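Local coordinates for lectin-like protein (Entamoeba histolytica HM-1:IMSS-A, PDB 5ZBT) that is of unknown function but, as the legume-lectin-like domain of an ERGIC-53-like membrane protein, may bind D-mannose as related cargo-receptor lectins do, at residues D26-R31 with R41-K46; I34-V39 with I49-N54; I122-N127 with I136-N141; M153-S158 with D194-E199. All coordinates share one frame; numbering follows the deposited sequence.

Interactions 1 and 2 lie at one end of a legume-lectin beta sandwich and interactions 3 and 4 at the other, on opposite sides of the chain's centre. The first two touch and share helix 36-42: interaction 1 is buried and polar, with a tyrosine hydroxyl, an asparagine and waters, whereas interaction 2 is apolar, partly buried and centred on V51. Interaction 3 is buried backbone pairing inside one sheet, its centre about 9 Å from that of the chain. Interaction 4 lies beside it, about 9 Å between centres, but is only partly buried and joins the edges of the two sheets through a disulfide and side-chain packing.

Interaction 1. Residues D26-R31 with R41-K46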
loop_
_atom_site.group_PDB
_atom_site.type_symbol
_atom_site.label_atom_id
_atom_site.label_comp_id
_atom_site.label_asym_id
_atom_site.label_seq_id
_atom_site.Cartn_x
_atom_site.Cartn_y
_atom_site.Cartn_z
ATOM N N ASP A 26 13.241 10.235 -9.689
ATOM C CA ASP A 26 12.257 9.634 -8.781
ATOM C C ASP A 26 10.967 9.351 -9.553
ATOM O O ASP A 26 10.241 10.277 -9.927
ATOM C CB ASP A 26 12.009 10.578 -7.605
ATOM C CG ASP A 26 11.058 10.017 -6.558
ATOM O OD1 ASP A 26 10.387 8.993 -6.813
ATOM O OD2 ASP A 26 10.987 10.620 -5.462
ATOM N N VAL A 27 10.662 8.074 -9.771
ATOM C CA VAL A 27 9.477 7.697 -10.527
ATOM C C VAL A 27 8.412 7.081 -9.625
ATOM O O VAL A 27 7.548 6.341 -10.104
ATOM C CB VAL A 27 9.825 6.745 -11.682
ATOM C CG1 VAL A 27 10.809 7.403 -12.651
ATOM C CG2 VAL A 27 10.377 5.447 -11.130
ATOM N N LEU A 28 8.464 7.369 -8.326
ATOM C CA LEU A 28 7.518 6.827 -7.361
ATOM C C LEU A 28 6.764 7.896 -6.589
ATOM O O LEU A 28 5.574 7.732 -6.313
ATOM C CB LEU A 28 8.250 5.914 -6.354
ATOM C CG LEU A 28 9.088 4.763 -6.901
ATOM C CD1 LEU A 28 9.731 3.935 -5.784
ATOM C CD2 LEU A 28 8.244 3.872 -7.813
ATOM N N SER A 29 7.436 8.976 -6.206
ATOM C CA SER A 29 6.892 9.895 -5.223
ATOM C C SER A 29 5.805 10.772 -5.816
ATOM O O SER A 29 5.879 11.173 -6.978
ATOM C CB SER A 29 7.992 10.788 -4.659
ATOM O OG SER A 29 8.917 10.022 -3.924
ATOM N N PHE A 30 4.786 11.057 -5.006
ATOM C CA PHE A 30 3.982 12.260 -5.179
ATOM C C PHE A 30 3.782 12.883 -3.807
ATOM O O PHE A 30 3.283 12.233 -2.883
ATOM C CB PHE A 30 2.645 11.999 -5.878
ATOM C CG PHE A 30 1.862 10.834 -5.343
ATOM C CD1 PHE A 30 2.079 9.548 -5.832
ATOM C CD2 PHE A 30 0.838 11.036 -4.429
ATOM C CE1 PHE A 30 1.332 8.477 -5.370
ATOM C CE2 PHE A 30 0.075 9.975 -3.963
ATOM C CZ PHE A 30 0.324 8.691 -4.430
ATOM N N ARG A 31 4.206 14.127 -3.678
ATOM C CA ARG A 31 4.250 14.840 -2.416
ATOM C C ARG A 31 3.187 15.929 -2.393
ATOM O O ARG A 31 2.572 16.253 -3.413
ATOM C CB ARG A 31 5.648 15.431 -2.196
ATOM C CG ARG A 31 6.746 14.366 -2.198
ATOM C CD ARG A 31 8.144 14.961 -2.092
ATOM N NE ARG A 31 9.116 14.133 -2.806
ATOM C CZ ARG A 31 9.355 14.219 -4.116
ATOM N NH1 ARG A 31 10.247 13.417 -4.689
ATOM N NH2 ARG A 31 8.696 15.109 -4.855
ATOM N N ARG A 41 2.124 10.804 -14.662
ATOM C CA ARG A 41 3.260 10.388 -15.473
ATOM C C ARG A 41 3.926 9.140 -14.919
ATOM O O ARG A 41 4.654 8.464 -15.651
ATOM C CB ARG A 41 4.267 11.536 -15.626
ATOM C CG ARG A 41 5.168 11.778 -14.435
ATOM C CD ARG A 41 6.364 12.621 -14.845
ATOM N NE ARG A 41 6.003 14.033 -14.929
ATOM C CZ ARG A 41 6.315 14.926 -13.999
ATOM N NH1 ARG A 41 7.006 14.542 -12.926
ATOM N NH2 ARG A 41 5.939 16.191 -14.145
ATOM N N ASN A 42 3.649 8.795 -13.666
ATOM C CA ASN A 42 4.264 7.647 -13.024
ATOM C C ASN A 42 3.309 6.488 -12.755
ATOM O O ASN A 42 3.790 5.375 -12.515
ATOM C CB ASN A 42 4.940 8.096 -11.720
ATOM C CG ASN A 42 6.190 8.916 -11.990
ATOM O OD1 ASN A 42 6.856 8.703 -13.005
ATOM N ND2 ASN A 42 6.507 9.860 -11.105
ATOM N N TYR A 43 1.988 6.683 -12.842
ATOM C CA TYR A 43 1.036 5.652 -12.419
ATOM C C TYR A 43 -0.107 5.499 -13.411
ATOM O O TYR A 43 -0.726 6.488 -13.808
ATOM C CB TYR A 43 0.464 5.982 -11.032
ATOM C CG TYR A 43 1.484 5.898 -9.917
ATOM C CD1 TYR A 43 2.192 7.017 -9.494
ATOM C CD2 TYR A 43 1.731 4.694 -9.278
ATOM C CE1 TYR A 43 3.136 6.924 -8.471
ATOM C CE2 TYR A 43 2.664 4.590 -8.253
ATOM C CZ TYR A 43 3.360 5.694 -7.857
ATOM O OH TYR A 43 4.268 5.550 -6.839
ATOM N N ASP A 44 -0.381 4.260 -13.810
ATOM C CA ASP A 44 -1.638 3.901 -14.451
ATOM C C ASP A 44 -2.746 3.831 -13.410
ATOM O O ASP A 44 -2.504 3.587 -12.223
ATOM C CB ASP A 44 -1.563 2.535 -15.136
ATOM C CG ASP A 44 -0.513 2.465 -16.197
ATOM O OD1 ASP A 44 -0.410 3.424 -16.987
ATOM O OD2 ASP A 44 0.210 1.442 -16.226
ATOM N N MET A 45 -3.983 3.994 -13.880
ATOM C CA MET A 45 -5.146 4.091 -13.009
ATOM C C MET A 45 -6.264 3.223 -13.556
ATOM O O MET A 45 -6.645 3.355 -14.720
ATOM C CB MET A 45 -5.601 5.549 -12.868
ATOM C CG MET A 45 -4.611 6.348 -12.029
ATOM S SD MET A 45 -4.938 8.105 -11.934
ATOM C CE MET A 45 -3.319 8.778 -12.322
ATOM N N LYS A 46 -6.786 2.335 -12.716
ATOM C CA LYS A 46 -7.759 1.337 -13.151
ATOM C C LYS A 46 -8.802 1.208 -12.044
ATOM O O LYS A 46 -8.545 0.583 -11.009
ATOM C CB LYS A 46 -7.067 0.013 -13.451
ATOM C CG LYS A 46 -8.002 -1.150 -13.744
ATOM C CD LYS A 46 -8.801 -0.955 -15.017
ATOM C CE LYS A 46 -8.850 -2.258 -15.815
ATOM N NZ LYS A 46 -9.884 -2.255 -16.896
HETATM O O HOH W 1 9.275 11.024 -12.436
HETATM O O HOH W 2 6.383 4.108 -11.670
HETATM O O HOH W 3 4.596 10.160 -9.039
#
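The loop D26-R31 passes the end of helix 36-42 and the start of strand 43-46 with its backbone nearest at V27 and N42, whose CA atoms are 5.8 Å apart. N42 lays its side chain across that of V27 at about a right angle, and N42 CG lies 3.5 Å from V27 O. The amide reaches the loop largely through water: N42 ND2 donates to water 3, which in turn donates to S29 O, and to water 1, which donates to D26 O. Y43 makes the direct bond, its OH donating a hydrogen bond to L28 O at 2.6 Å, in the carbonyl plane and on a lone pair. In this legume-lectin sandwich strand 43-46 is an outermost strand of its sheet, and the loop lies between it and strand 220-231, where F30 and Y43 both pack on L227. F30 turns an edge toward the Y43 face in an offset T-shaped pair, centroids 5.8 Å apart and planes at 90°. The loop is braced from within by D26 OD1, which accepts from L28 N at 2.9 Å, an Asx turn, and from S29 N at 3.0 Å, an Asx motif, both on the same face of the carboxylate. D26 OD2 takes the S29 hydroxyl on its syn lone pair and forms a salt bridge with R31 NH1, 3.0 Å away.

Interaction 2. Residues I34-V39 with I49-N54; sequences IEPENV and IIVFEN
Two short lengths of chain run past each other here, I34-V39 turning from loop into the helix that starts at P36 and I49-N54 leaving strand 50-51, with CA atoms nearest at I34 and E53 (6.0 Å) and at P36 and V51 (6.3 Å). The contact lies at the rim of the legume-lectin beta sandwich, where helix 36-42 is followed by the first strands of the two sheets, 43-46 and 50-51, each outermost in its own sheet. V51 carries the packing, and its two methyls divide the work. V51 CG1, anti to the backbone N (chi1 -178°), lies 3.7 Å from I34 CG2 and also meets P36, whose ring carbon CG is 4.1 Å from it. V51 CG2 turns to V39, 4.1 Å from V39 CG1, the two side chains sliding past each other in opposite directions. The join is made mainly by apolar side chains, together with I34 on the backbone of F52 and E53. E35 occupies the N-cap position just before the helix. Beyond the contact V39 also leans on F30 and M69, which ties the helix to the neighbouring loop and to strand 66-71. Past V51 the chain offers I34 mostly backbone: I34 CB lies 4.1 Å from F52 O and 3.7 Å from E53 O, a branched side chain resting on successive carbonyl oxygens.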
loop_
_atom_site.group_PDB
_atom_site.type_symbol
_atom_site.label_atom_id
_atom_site.label_comp_id
_atom_site.label_asym_id
_atom_site.label_seq_id
_atom_site.Cartn_x
_atom_site.Cartn_y
_atom_site.Cartn_z
ATOM N N ILE A 34 -0.359 17.925 -4.031
ATOM C CA ILE A 34 -0.414 17.005 -5.163
ATOM C C ILE A 34 -0.508 17.783 -6.464
ATOM O O ILE A 34 -1.415 18.602 -6.652
ATOM C CB ILE A 34 -1.611 16.056 -5.043
ATOM C CG1 ILE A 34 -1.564 15.274 -3.725
ATOM C CG2 ILE A 34 -1.622 15.109 -6.237
ATOM C CD1 ILE A 34 -0.444 14.282 -3.655
ATOM N N GLU A 35 0.394 17.491 -7.385
ATOM C CA GLU A 35 0.364 18.064 -8.722
ATOM C C GLU A 35 -0.066 16.967 -9.689
ATOM O O GLU A 35 0.641 15.952 -9.826
ATOM C CB GLU A 35 1.737 18.648 -9.089
ATOM C CG GLU A 35 2.216 18.521 -10.541
ATOM C CD GLU A 35 3.675 18.959 -10.726
ATOM O OE1 GLU A 35 4.573 18.079 -10.798
ATOM O OE2 GLU A 35 3.928 20.186 -10.765
ATOM N N PRO A 36 -1.242 17.091 -10.320
ATOM C CA PRO A 36 -1.792 15.944 -11.073
ATOM C C PRO A 36 -0.875 15.354 -12.132
ATOM O O PRO A 36 -0.915 14.134 -12.343
ATOM C CB PRO A 36 -3.065 16.527 -11.702
ATOM C CG PRO A 36 -3.506 17.544 -10.734
ATOM C CD PRO A 36 -2.239 18.169 -10.170
ATOM N N GLU A 37 -0.078 16.159 -12.838
ATOM C CA GLU A 37 0.725 15.561 -13.901
ATOM C C GLU A 37 1.844 14.704 -13.321
ATOM O O GLU A 37 2.262 13.726 -13.949
ATOM C CB GLU A 37 1.260 16.639 -14.864
ATOM C CG GLU A 37 2.537 17.401 -14.465
ATOM C CD GLU A 37 2.957 18.445 -15.523
ATOM O OE1 GLU A 37 4.169 18.547 -15.849
ATOM O OE2 GLU A 37 2.068 19.157 -16.042
ATOM N N ASN A 38 2.298 15.015 -12.109
ATOM C CA ASN A 38 3.312 14.171 -11.484
ATOM C C ASN A 38 2.774 12.774 -11.195
ATOM O O ASN A 38 3.502 11.784 -11.340
ATOM C CB ASN A 38 3.832 14.805 -10.192
ATOM C CG ASN A 38 4.905 13.953 -9.530
ATOM O OD1 ASN A 38 5.855 13.492 -10.189
ATOM N ND2 ASN A 38 4.754 13.716 -8.230
ATOM N N VAL A 39 1.508 12.674 -10.768
ATOM C CA VAL A 39 0.907 11.368 -10.506
ATOM C C VAL A 39 0.710 10.607 -11.811
ATOM O O VAL A 39 1.122 9.446 -11.942
ATOM C CB VAL A 39 -0.422 11.528 -9.742
ATOM C CG1 VAL A 39 -1.060 10.178 -9.506
ATOM C CG2 VAL A 39 -0.208 12.230 -8.421
ATOM N N ILE A 49 -10.229 5.768 -9.391
ATOM C CA ILE A 49 -9.187 6.638 -8.865
ATOM C C ILE A 49 -9.426 8.053 -9.379
ATOM O O ILE A 49 -9.796 8.244 -10.546
ATOM C CB ILE A 49 -7.802 6.118 -9.284
ATOM C CG1 ILE A 49 -7.467 4.830 -8.538
ATOM C CG2 ILE A 49 -6.739 7.186 -9.079
ATOM C CD1 ILE A 49 -7.043 3.727 -9.465
ATOM N N ILE A 50 -9.221 9.051 -8.514
ATOM C CA ILE A 50 -9.359 10.455 -8.881
ATOM C C ILE A 50 -8.294 11.256 -8.155
ATOM O O ILE A 50 -8.214 11.208 -6.924
ATOM C CB ILE A 50 -10.743 11.038 -8.524
ATOM C CG1 ILE A 50 -11.885 10.327 -9.260
ATOM C CG2 ILE A 50 -10.751 12.526 -8.817
ATOM C CD1 ILE A 50 -13.283 10.753 -8.754
ATOM N N VAL A 51 -7.516 12.036 -8.895
ATOM C CA VAL A 51 -6.559 12.957 -8.282
ATOM C C VAL A 51 -7.301 14.238 -7.911
ATOM O O VAL A 51 -7.789 14.960 -8.784
ATOM C CB VAL A 51 -5.380 13.257 -9.215
ATOM C CG1 VAL A 51 -4.388 14.183 -8.520
ATOM C CG2 VAL A 51 -4.727 11.961 -9.685
ATOM N N PHE A 52 -7.409 14.503 -6.613
ATOM C CA PHE A 52 -7.953 15.739 -6.080
ATOM C C PHE A 52 -6.798 16.663 -5.709
ATOM O O PHE A 52 -5.622 16.284 -5.783
ATOM C CB PHE A 52 -8.854 15.458 -4.871
ATOM C CG PHE A 52 -10.224 14.948 -5.233
ATOM C CD1 PHE A 52 -11.252 15.835 -5.571
ATOM C CD2 PHE A 52 -10.492 13.591 -5.232
ATOM C CE1 PHE A 52 -12.511 15.364 -5.909
ATOM C CE2 PHE A 52 -11.757 13.111 -5.559
ATOM C CZ PHE A 52 -12.771 13.996 -5.900
ATOM N N GLU A 53 -7.143 17.884 -5.286
ATOM C CA GLU A 53 -6.128 18.859 -4.884
ATOM C C GLU A 53 -5.305 18.362 -3.693
ATOM O O GLU A 53 -4.071 18.450 -3.700
ATOM C CB GLU A 53 -6.788 20.202 -4.550
ATOM C CG GLU A 53 -5.929 21.408 -4.926
ATOM C CD GLU A 53 -6.327 22.679 -4.211
ATOM O OE1 GLU A 53 -7.362 22.677 -3.520
ATOM O OE2 GLU A 53 -5.594 23.687 -4.330
ATOM N N ASN A 54 -5.965 17.823 -2.665
ATOM C CA ASN A 54 -5.289 17.457 -1.424
ATOM C C ASN A 54 -5.028 15.958 -1.251
ATOM O O ASN A 54 -4.453 15.571 -0.230
ATOM C CB ASN A 54 -6.093 17.953 -0.219
ATOM C CG ASN A 54 -6.379 19.443 -0.281
ATOM O OD1 ASN A 54 -5.542 20.224 -0.738
ATOM N ND2 ASN A 54 -7.567 19.847 0.185
#

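Interaction 3. Residues I122-N127 with I136-N141; sequences IGIFIN and ISVLKN
A first torsion of -49° sets the F125 ring beside its own backbone N and lets F125 CE2 reach L139 CB at 3.7 Å, while L139, with CG anti to its N (-156°), brings CD2 to the ring edge. One face of the F125 ring lies over the backbone of G123, offset toward the rim, with G123 C 3.8 Å above the ring plane. The strands are an antiparallel hairpin whose hydrogen-bonded pairs are G123 with L139 and F125 with S137. Each pair makes two bonds, such as G123 N to L139 O (3.0 Å) and F125 N to S137 O (2.9 Å, nearly straight at 171°). CA-H...O contacts add to them, I136 CA lying 3.1 Å from F125 O. I122, I124 and I126 share the other face of the sheet with V138 and I136; I126 and I136 lie side by side with their CG1 atoms 4.1 Å apart. That face packs against the second sheet of the lectin sandwich, V138 on I184 and I196. On the sheet face that carries F125, its ring stacks with F113 and meets W101 edge-to-face, and strand 122-127 bonds to 97-103 as strand 135-142 does to 153-158.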
loop_
_atom_site.group_PDB
_atom_site.type_symbol
_atom_site.label_atom_id
_atom_site.label_comp_id
_atom_site.label_asym_id
_atom_site.label_seq_id
_atom_site.Cartn_x
_atom_site.Cartn_y
_atom_site.Cartn_z
ATOM N N ILE A 122 5.454 -9.002 -3.231
ATOM C CA ILE A 122 5.075 -8.725 -1.852
ATOM C C ILE A 122 3.820 -7.866 -1.876
ATOM O O ILE A 122 3.747 -6.887 -2.635
ATOM C CB ILE A 122 6.218 -8.024 -1.080
ATOM C CG1 ILE A 122 7.309 -9.021 -0.714
ATOM C CG2 ILE A 122 5.730 -7.326 0.180
ATOM C CD1 ILE A 122 8.702 -8.428 -0.766
ATOM N N GLY A 123 2.826 -8.255 -1.090
ATOM C CA GLY A 123 1.680 -7.417 -0.796
ATOM C C GLY A 123 1.704 -7.039 0.676
ATOM O O GLY A 123 1.871 -7.902 1.547
ATOM N N ILE A 124 1.565 -5.742 0.935
ATOM C CA ILE A 124 1.450 -5.195 2.288
ATOM C C ILE A 124 0.029 -4.672 2.427
ATOM O O ILE A 124 -0.384 -3.772 1.679
ATOM C CB ILE A 124 2.488 -4.086 2.546
ATOM C CG1 ILE A 124 3.883 -4.587 2.189
ATOM C CG2 ILE A 124 2.468 -3.620 3.980
ATOM C CD1 ILE A 124 4.760 -3.533 1.601
ATOM N N PHE A 125 -0.726 -5.235 3.373
ATOM C CA PHE A 125 -2.159 -4.997 3.471
ATOM C C PHE A 125 -2.509 -4.394 4.822
ATOM O O PHE A 125 -1.981 -4.813 5.859
ATOM C CB PHE A 125 -2.959 -6.298 3.264
ATOM C CG PHE A 125 -2.548 -7.084 2.042
ATOM C CD1 PHE A 125 -2.453 -6.470 0.798
ATOM C CD2 PHE A 125 -2.251 -8.430 2.138
ATOM C CE1 PHE A 125 -2.077 -7.192 -0.334
ATOM C CE2 PHE A 125 -1.859 -9.159 1.012
ATOM C CZ PHE A 125 -1.781 -8.533 -0.225
ATOM N N ILE A 126 -3.397 -3.404 4.799
ATOM C CA ILE A 126 -4.056 -2.890 5.990
ATOM C C ILE A 126 -5.514 -3.297 5.884
ATOM O O ILE A 126 -6.211 -2.879 4.951
ATOM C CB ILE A 126 -3.928 -1.364 6.115
ATOM C CG1 ILE A 126 -2.467 -0.912 5.992
ATOM C CG2 ILE A 126 -4.547 -0.890 7.437
ATOM C CD1 ILE A 126 -2.290 0.625 6.078
ATOM N N ASN A 127 -5.981 -4.122 6.814
ATOM C CA ASN A 127 -7.322 -4.689 6.722
ATOM C C ASN A 127 -8.186 -4.212 7.882
ATOM O O ASN A 127 -7.799 -4.362 9.046
ATOM C CB ASN A 127 -7.265 -6.209 6.706
ATOM C CG ASN A 127 -8.639 -6.815 6.722
ATOM O OD1 ASN A 127 -9.347 -6.749 5.733
ATOM N ND2 ASN A 127 -9.043 -7.374 7.855
ATOM N N ILE A 136 -2.315 -5.269 10.008
ATOM C CA ILE A 136 -1.360 -5.099 8.932
ATOM C C ILE A 136 -0.760 -6.469 8.673
ATOM O O ILE A 136 -0.424 -7.186 9.622
ATOM C CB ILE A 136 -0.300 -4.044 9.289
ATOM C CG1 ILE A 136 -0.966 -2.661 9.351
ATOM C CG2 ILE A 136 0.816 -4.030 8.269
ATOM C CD1 ILE A 136 -0.056 -1.544 9.845
ATOM N N SER A 137 -0.696 -6.860 7.399
ATOM C CA SER A 137 -0.189 -8.159 6.983
ATOM C C SER A 137 0.812 -7.974 5.857
ATOM O O SER A 137 0.753 -6.999 5.103
ATOM C CB SER A 137 -1.296 -9.077 6.491
ATOM O OG SER A 137 -2.483 -8.864 7.230
ATOM N N VAL A 138 1.742 -8.914 5.754
ATOM C CA VAL A 138 2.643 -9.007 4.619
ATOM C C VAL A 138 2.507 -10.409 4.057
ATOM O O VAL A 138 2.529 -11.390 4.808
ATOM C CB VAL A 138 4.101 -8.706 4.994
ATOM C CG1 VAL A 138 4.983 -8.916 3.793
ATOM C CG2 VAL A 138 4.235 -7.260 5.501
ATOM N N LEU A 139 2.341 -10.493 2.740
ATOM C CA LEU A 139 2.085 -11.744 2.045
ATOM C C LEU A 139 3.041 -11.808 0.865
ATOM O O LEU A 139 2.838 -11.106 -0.127
ATOM C CB LEU A 139 0.639 -11.805 1.570
ATOM C CG LEU A 139 0.053 -13.193 1.356
ATOM C CD1 LEU A 139 0.387 -14.023 2.540
ATOM C CD2 LEU A 139 -1.439 -13.096 1.232
ATOM N N LYS A 140 4.079 -12.631 0.970
ATOM C CA LYS A 140 4.988 -12.857 -0.149
ATOM C C LYS A 140 4.496 -14.050 -0.953
ATOM O O LYS A 140 4.202 -15.107 -0.388
ATOM C CB LYS A 140 6.422 -13.099 0.321
ATOM C CG LYS A 140 7.417 -13.274 -0.813
ATOM C CD LYS A 140 8.840 -13.092 -0.325
ATOM C CE LYS A 140 9.809 -12.895 -1.490
ATOM N NZ LYS A 140 10.060 -14.175 -2.243
ATOM N N ASN A 141 4.400 -13.867 -2.263
ATOM C CA ASN A 141 3.865 -14.856 -3.184
ATOM C C ASN A 141 4.903 -15.160 -4.259
ATOM O O ASN A 141 5.622 -14.265 -4.719
ATOM C CB ASN A 141 2.559 -14.345 -3.823
ATOM C CG ASN A 141 1.805 -15.427 -4.591
ATOM O OD1 ASN A 141 2.275 -16.569 -4.730
ATOM N ND2 ASN A 141 0.607 -15.072 -5.082
#

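Interaction 4. Residues M153-S158 with D194-E199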
loop_
_atom_site.group_PDB
_atom_site.type_symbol
_atom_site.label_atom_id
_atom_site.label_comp_id
_atom_site.label_asym_id
_atom_site.label_seq_id
_atom_site.Cartn_x
_atom_site.Cartn_y
_atom_site.Cartn_z
ATOM N N MET A 153 5.510 -16.501 2.380
ATOM C CA MET A 153 5.713 -15.855 3.673
ATOM C C MET A 153 4.433 -15.127 4.048
ATOM O O MET A 153 3.788 -14.523 3.187
ATOM C CB MET A 153 6.857 -14.840 3.654
ATOM C CG MET A 153 8.201 -15.340 3.190
ATOM S SD MET A 153 9.449 -14.081 3.500
ATOM C CE MET A 153 10.781 -14.644 2.426
ATOM N N TYR A 154 4.077 -15.180 5.332
ATOM C CA TYR A 154 2.910 -14.461 5.840
ATOM C C TYR A 154 3.202 -13.964 7.249
ATOM O O TYR A 154 3.551 -14.755 8.122
ATOM C CB TYR A 154 1.649 -15.333 5.839
ATOM C CG TYR A 154 0.479 -14.611 6.487
ATOM C CD1 TYR A 154 -0.250 -13.651 5.791
ATOM C CD2 TYR A 154 0.144 -14.845 7.807
ATOM C CE1 TYR A 154 -1.305 -12.961 6.388
ATOM C CE2 TYR A 154 -0.902 -14.164 8.413
ATOM C CZ TYR A 154 -1.622 -13.227 7.698
ATOM O OH TYR A 154 -2.655 -12.560 8.314
ATOM N N TYR A 155 3.035 -12.665 7.468
ATOM C CA TYR A 155 3.295 -12.009 8.740
ATOM C C TYR A 155 2.147 -11.056 9.034
ATOM O O TYR A 155 1.503 -10.542 8.113
ATOM C CB TYR A 155 4.606 -11.212 8.722
ATOM C CG TYR A 155 5.889 -12.032 8.675
ATOM C CD1 TYR A 155 6.292 -12.669 7.506
ATOM C CD2 TYR A 155 6.714 -12.138 9.791
ATOM C CE1 TYR A 155 7.467 -13.406 7.454
ATOM C CE2 TYR A 155 7.896 -12.872 9.745
ATOM C CZ TYR A 155 8.256 -13.499 8.573
ATOM O OH TYR A 155 9.411 -14.226 8.512
ATOM N N GLN A 156 1.896 -10.799 10.315
ATOM C CA GLN A 156 0.820 -9.874 10.629
ATOM C C GLN A 156 1.088 -9.165 11.947
ATOM O O GLN A 156 1.928 -9.567 12.750
ATOM C CB GLN A 156 -0.539 -10.577 10.661
ATOM C CG GLN A 156 -0.724 -11.566 11.786
ATOM C CD GLN A 156 -2.049 -12.339 11.681
ATOM O OE1 GLN A 156 -2.616 -12.510 10.594
ATOM N NE2 GLN A 156 -2.543 -12.794 12.817
ATOM N N CYS A 157 0.372 -8.071 12.132
ATOM C CA CYS A 157 0.409 -7.299 13.353
ATOM C C CYS A 157 -0.904 -6.534 13.422
ATOM O O CYS A 157 -1.713 -6.550 12.486
ATOM C CB CYS A 157 1.613 -6.350 13.380
ATOM S SG CYS A 157 1.224 -4.688 12.729
ATOM N N SER A 158 -1.100 -5.836 14.526
ATOM C CA SER A 158 -2.331 -5.108 14.767
ATOM C C SER A 158 -1.953 -3.751 15.325
ATOM O O SER A 158 -1.126 -3.681 16.239
ATOM C CB SER A 158 -3.215 -5.882 15.737
ATOM O OG SER A 158 -4.485 -5.292 15.855
ATOM N N ASP A 194 6.041 -0.114 15.874
ATOM C CA ASP A 194 6.526 -1.362 15.312
ATOM C C ASP A 194 5.374 -2.158 14.701
ATOM O O ASP A 194 4.215 -2.037 15.106
ATOM C CB ASP A 194 7.203 -2.194 16.401
ATOM C CG ASP A 194 8.509 -1.577 16.903
ATOM O OD1 ASP A 194 9.185 -0.846 16.144
ATOM O OD2 ASP A 194 8.876 -1.837 18.070
ATOM N N CYS A 195 5.700 -3.001 13.729
ATOM C CA CYS A 195 4.677 -3.899 13.208
ATOM C C CYS A 195 5.283 -5.240 12.782
ATOM O O CYS A 195 5.054 -6.266 13.428
ATOM C CB CYS A 195 3.925 -3.209 12.060
ATOM S SG CYS A 195 2.619 -4.177 11.284
ATOM N N ILE A 196 6.095 -5.247 11.733
ATOM C CA ILE A 196 6.626 -6.479 11.169
ATOM C C ILE A 196 8.086 -6.256 10.792
ATOM O O ILE A 196 8.457 -5.200 10.256
ATOM C CB ILE A 196 5.793 -6.927 9.947
ATOM C CG1 ILE A 196 4.450 -7.518 10.387
ATOM C CG2 ILE A 196 6.573 -7.901 9.037
ATOM C CD1 ILE A 196 3.399 -7.521 9.281
ATOM N N THR A 197 8.916 -7.246 11.099
ATOM C CA THR A 197 10.261 -7.350 10.554
ATOM C C THR A 197 10.390 -8.716 9.899
ATOM O O THR A 197 10.026 -9.727 10.508
ATOM C CB THR A 197 11.327 -7.192 11.647
ATOM O OG1 THR A 197 11.207 -5.900 12.238
ATOM C CG2 THR A 197 12.710 -7.316 11.067
ATOM N N ILE A 198 10.904 -8.749 8.672
ATOM C CA ILE A 198 11.149 -9.994 7.952
ATOM C C ILE A 198 12.624 -10.061 7.607
ATOM O O ILE A 198 13.140 -9.197 6.877
ATOM C CB ILE A 198 10.305 -10.107 6.671
ATOM C CG1 ILE A 198 8.836 -9.805 6.952
ATOM C CG2 ILE A 198 10.452 -11.505 6.062
ATOM C CD1 ILE A 198 7.995 -9.881 5.731
ATOM N N GLU A 199 13.295 -11.092 8.099
ATOM C CA GLU A 199 14.685 -11.311 7.735
ATOM C C GLU A 199 14.786 -12.172 6.477
ATOM O O GLU A 199 13.844 -12.872 6.090
ATOM C CB GLU A 199 15.441 -11.966 8.887
ATOM C CG GLU A 199 15.110 -11.370 10.228
ATOM C CD GLU A 199 15.961 -10.159 10.555
ATOM O OE1 GLU A 199 16.881 -9.837 9.766
ATOM O OE2 GLU A 199 15.700 -9.527 11.607
#
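A disulfide spans the two sheets of the legume-lectin sandwich at one edge, linking strand 153-158, outermost in one, to strand 191-198, outermost in the other. The strands run nearly antiparallel, at 165° with axes 6.1 Å apart at closest approach, but belong to separate sheets and meet through side chains. C157 SG bonds C195 SG at 2.1 Å with a torsion of -95° about the S-S bond, near the relaxed right angle. C195 and I196 form a classic beta bulge opposite I184. I196 CD1 lies 3.7 Å from Q156 CA. Further along, I198 lies over the Y155 ring: its CG1 stands 3.8 Å from the ring centroid, only 9° off the normal, a CH-pi contact over the centre of one face. I198 CD1 closes on Y155 CD1 at 3.7 Å, whereas I198 CG2 reaches M153 SD at 3.8 Å. Y155 thus reaches along strand 191-198, its ring on I198 and Y155 CB on I196 CG2 at 3.9 Å. M153, Y155 and C157 pair by backbone with K140, V138 and I136 of the next strand. The covalent bond fixes the spacing of the sheets at C157 and C195, while farther along the strands dispersion forces between isoleucine methyls, an aromatic face and a thioether sulfur hold the edges together.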